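Local coordinates for flagellar hook-associated protein 2 (Bdellovibrio bacteriovorus, PDB 6KTY) that probably caps the tip of the growing flagellar filament, promoting flagellin polymerization there and keeping exported flagellin subunits from leaking out, at residues A[64-69]-A[73-78]. Residues are numbered along the deposited sequence; the frame is centred on the assembly and turned at random.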
ATOM      1  N   ILE A  64      12.092 -17.788 -35.320  1.00 37.33           N
ATOM      2  CA  ILE A  64      11.467 -16.631 -34.682  1.00 35.71           C
ATOM      3  C   ILE A  64      12.494 -15.499 -34.691  1.00 37.39           C
ATOM      4  O   ILE A  64      13.654 -15.707 -34.320  1.00 37.81           O
ATOM      5  CB  ILE A  64      10.990 -16.934 -33.261  1.00 34.02           C
ATOM      6  CG1 ILE A  64       9.888 -17.994 -33.279  1.00 34.10           C
ATOM      7  CG2 ILE A  64      10.450 -15.695 -32.572  1.00 29.77           C
ATOM      8  CD1 ILE A  64       9.692 -18.633 -31.922  1.00 34.52           C
ATOM      9  N   LYS A  65      12.056 -14.322 -35.147  1.00 37.51           N
ATOM     10  CA  LYS A  65      12.916 -13.140 -35.263  1.00 38.68           C
ATOM     11  C   LYS A  65      12.822 -12.237 -34.032  1.00 37.05           C
ATOM     12  O   LYS A  65      11.733 -11.947 -33.504  1.00 36.51           O
ATOM     13  CB  LYS A  65      12.532 -12.378 -36.550  1.00 41.32           C
ATOM     14  CG  LYS A  65      13.545 -11.376 -37.081  1.00 41.92           C
ATOM     15  CD  LYS A  65      13.222 -11.021 -38.543  1.00 46.53           C
ATOM     16  CE  LYS A  65      13.977  -9.797 -39.016  1.00 48.27           C
ATOM     17  NZ  LYS A  65      13.381  -9.204 -40.245  1.00 50.89           N
ATOM     18  N   PHE A  66      13.971 -11.774 -33.557  1.00 37.50           N
ATOM     19  CA  PHE A  66      14.003 -10.791 -32.479  1.00 35.71           C
ATOM     20  C   PHE A  66      14.863  -9.621 -32.929  1.00 36.83           C
ATOM     21  O   PHE A  66      15.910  -9.833 -33.558  1.00 38.64           O
ATOM     22  CB  PHE A  66      14.586 -11.418 -31.213  1.00 34.41           C
ATOM     23  CG  PHE A  66      13.869 -12.652 -30.777  1.00 34.93           C
ATOM     24  CD1 PHE A  66      12.622 -12.559 -30.166  1.00 33.82           C
ATOM     25  CD2 PHE A  66      14.429 -13.912 -30.993  1.00 37.57           C
ATOM     26  CE1 PHE A  66      11.942 -13.700 -29.771  1.00 33.99           C
ATOM     27  CE2 PHE A  66      13.762 -15.047 -30.597  1.00 37.67           C
ATOM     28  CZ  PHE A  66      12.512 -14.944 -29.976  1.00 35.15           C
ATOM     29  N   GLU A  67      14.418  -8.392 -32.671  1.00 35.02           N
ATOM     30  CA  GLU A  67      15.279  -7.219 -32.924  1.00 36.58           C
ATOM     31  C   GLU A  67      15.763  -6.797 -31.554  1.00 34.21           C
ATOM     32  O   GLU A  67      14.947  -6.490 -30.677  1.00 31.81           O
ATOM     33  CB  GLU A  67      14.554  -6.047 -33.568  1.00 37.67           C
ATOM     34  CG  GLU A  67      13.959  -6.342 -34.945  1.00 40.91           C
ATOM     35  CD  GLU A  67      15.002  -6.544 -36.028  1.00 44.45           C
ATOM     36  OE1 GLU A  67      16.220  -6.479 -35.754  1.00 46.98           O
ATOM     37  OE2 GLU A  67      14.593  -6.770 -37.174  1.00 46.53           O
ATOM     38  N   THR A  68      17.078  -6.764 -31.384  1.00 34.48           N
ATOM     39  CA  THR A  68      17.672  -6.501 -30.083  1.00 33.52           C
ATOM     40  C   THR A  68      18.703  -5.387 -30.167  1.00 35.85           C
ATOM     41  O   THR A  68      19.146  -5.013 -31.260  1.00 37.53           O
ATOM     42  CB  THR A  68      18.321  -7.780 -29.516  1.00 32.79           C
ATOM     43  OG1 THR A  68      19.610  -7.973 -30.120  1.00 35.89           O
ATOM     44  CG2 THR A  68      17.475  -8.961 -29.830  1.00 33.11           C
ATOM     45  N   PRO A  69      19.112  -4.854 -28.996  1.00 35.99           N
ATOM     46  CA  PRO A  69      20.167  -3.848 -28.984  1.00 38.40           C
ATOM     47  C   PRO A  69      21.501  -4.363 -29.565  1.00 41.00           C
ATOM     48  O   PRO A  69      22.357  -3.558 -29.955  1.00 43.19           O
ATOM     49  CB  PRO A  69      20.310  -3.496 -27.494  1.00 37.44           C
ATOM     50  CG  PRO A  69      19.081  -4.040 -26.810  1.00 36.20           C
ATOM     51  CD  PRO A  69      18.721  -5.264 -27.633  1.00 34.13           C
ATOM     52  N   LYS A  73      18.282 -10.892 -34.339  1.00 42.06           N
ATOM     53  CA  LYS A  73      18.566 -12.267 -33.957  1.00 43.38           C
ATOM     54  C   LYS A  73      17.439 -13.156 -34.465  1.00 43.95           C
ATOM     55  O   LYS A  73      16.263 -12.846 -34.302  1.00 42.47           O
ATOM     56  CB  LYS A  73      18.743 -12.404 -32.439  1.00 41.42           C
ATOM     57  CG  LYS A  73      19.781 -11.468 -31.825  1.00 42.26           C
ATOM     58  CD  LYS A  73      21.201 -11.846 -32.190  1.00 46.43           C
ATOM     59  CE  LYS A  73      22.214 -10.957 -31.507  1.00 47.28           C
ATOM     60  NZ  LYS A  73      23.556 -11.076 -32.145  1.00 52.03           N
ATOM     61  N   GLU A  74      17.803 -14.239 -35.137  1.00 47.61           N
ATOM     62  CA  GLU A  74      16.820 -15.174 -35.655  1.00 48.50           C
ATOM     63  C   GLU A  74      17.098 -16.520 -35.040  1.00 47.97           C
ATOM     64  O   GLU A  74      18.135 -17.099 -35.346  1.00 51.62           O
ATOM     65  CB  GLU A  74      16.892 -15.242 -37.185  1.00 51.87           C
ATOM     66  CG  GLU A  74      16.315 -13.986 -37.858  1.00 55.46           C
ATOM     67  CD  GLU A  74      16.316 -14.042 -39.380  1.00 63.65           C
ATOM     68  OE1 GLU A  74      16.128 -15.147 -39.955  1.00 67.74           O
ATOM     69  OE2 GLU A  74      16.487 -12.967 -40.011  1.00 68.01           O
ATOM     70  N   VAL A  75      16.165 -17.014 -34.209  1.00 44.41           N
ATOM     71  CA  VAL A  75      16.308 -18.300 -33.515  1.00 43.83           C
ATOM     72  C   VAL A  75      15.603 -19.396 -34.319  1.00 44.65           C
ATOM     73  O   VAL A  75      14.415 -19.297 -34.607  1.00 41.70           O
ATOM     74  CB  VAL A  75      15.729 -18.236 -32.075  1.00 41.19           C
ATOM     75  CG1 VAL A  75      15.601 -19.633 -31.454  1.00 42.18           C
ATOM     76  CG2 VAL A  75      16.609 -17.335 -31.184  1.00 40.00           C
ATOM     77  N   TYR A  76      16.370 -20.416 -34.686  1.00 47.88           N
ATOM     78  CA  TYR A  76      15.912 -21.480 -35.581  1.00 50.24           C
ATOM     79  C   TYR A  76      15.128 -22.543 -34.822  1.00 47.93           C
ATOM     80  O   TYR A  76      15.658 -23.198 -33.914  1.00 47.81           O
ATOM     81  CB  TYR A  76      17.100 -22.141 -36.273  1.00 54.29           C
ATOM     82  CG  TYR A  76      18.037 -21.177 -36.988  1.00 60.19           C
ATOM     83  CD1 TYR A  76      17.539 -20.174 -37.837  1.00 63.56           C
ATOM     84  CD2 TYR A  76      19.425 -21.250 -36.809  1.00 64.59           C
ATOM     85  CE1 TYR A  76      18.396 -19.280 -38.492  1.00 65.69           C
ATOM     86  CE2 TYR A  76      20.280 -20.367 -37.456  1.00 67.25           C
ATOM     87  CZ  TYR A  76      19.763 -19.389 -38.300  1.00 68.81           C
ATOM     88  OH  TYR A  76      20.618 -18.520 -38.953  1.00 70.74           O
ATOM     89  N   ILE A  77      13.883 -22.750 -35.237  1.00 46.77           N
ATOM     90  CA  ILE A  77      13.025 -23.751 -34.612  1.00 44.45           C
ATOM     91  C   ILE A  77      12.992 -25.035 -35.447  1.00 47.20           C
ATOM     92  O   ILE A  77      12.508 -25.081 -36.579  1.00 46.76           O
ATOM     93  CB  ILE A  77      11.647 -23.193 -34.353  1.00 42.61           C
ATOM     94  CG1 ILE A  77      11.780 -21.984 -33.404  1.00 40.55           C
ATOM     95  CG2 ILE A  77      10.733 -24.274 -33.753  1.00 39.54           C
ATOM     96  CD1 ILE A  77      12.583 -22.302 -32.144  1.00 41.04           C
ATOM     97  N   ASN A  78      13.568 -26.063 -34.850  1.00 48.32           N
ATOM     98  CA  ASN A  78      13.673 -27.351 -35.447  1.00 51.38           C
ATOM     99  C   ASN A  78      12.388 -28.151 -35.180  1.00 50.69           C
ATOM    100  O   ASN A  78      11.973 -28.319 -34.037  1.00 47.50           O
ATOM    101  CB  ASN A  78      14.900 -28.022 -34.867  1.00 53.55           C
ATOM    102  CG  ASN A  78      15.141 -29.352 -35.444  1.00 55.64           C
ATOM    103  OD1 ASN A  78      14.206 -30.028 -35.863  1.00 59.68           O
ATOM    104  ND2 ASN A  78      16.388 -29.766 -35.460  1.00 56.78           N
TER
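Lys73 pairs with Phe66 through both backbone groups, one of two hydrogen-bonded pairs between 64-69 and 73-78, on an antiparallel beta hairpin. Lys73 N donates to Phe66 O at 2.7 Å with an N-H...O angle of 177°, and Phe66 N returns a bond to Lys73 O at 2.6 Å; in both, the donor lies nearly on the line of the acceptor's C=O bond. The Lys73 side chain crosses that of Thr68 at about a right angle, its CG lying 3.9 Å from Thr68 CG2; a bend at the second torsion (chi2 -71°) turns the chain beyond CG, and its end leads away. The threonine hydroxyl is engaged in the turn, hydrogen-bonded to Gly71 O.

Glu74 faces Lys65 as the intervening non-hydrogen-bonded pair. Their chains run side by side on the same face of the sheet, in van der Waals contact at Lys65 CG and Glu74 CG (3.9 Å). With Lys65 NZ 4.9 Å from Glu74 OE2, the opposite charges may attract but form no salt bridge.

At Val75 the paired hydrogen bonds recur: Val75 N reaches Ile64 O at 2.8 Å, and Ile64 N reaches Val75 O. Here the donors stand somewhat out of the carbonyl planes. Val75 CG2, anti to its own carbonyl carbon, meets the Phe66 ring at its edge and in its plane, 3.7 Å from Phe66 CE2. Further along this buried face, Ile77 CG1 packs against Ile64 CD1 at 4.2 Å.

In this FliD fragment the hairpin belongs to a three-stranded antiparallel sheet, in the domain that holds helix 84-94, with strand 71-77 at one edge within this chain and strand 129-136 beyond strand 63-68, where Lys65 bonds to Lys132 through the backbone. On the face that carries Ile64, Phe66 and Val75, helix 84-94 packs against Val75 and Ile77, Val96 of a loop meets Lys73 and Val75, and Ile64 reaches Ile133 and Met142.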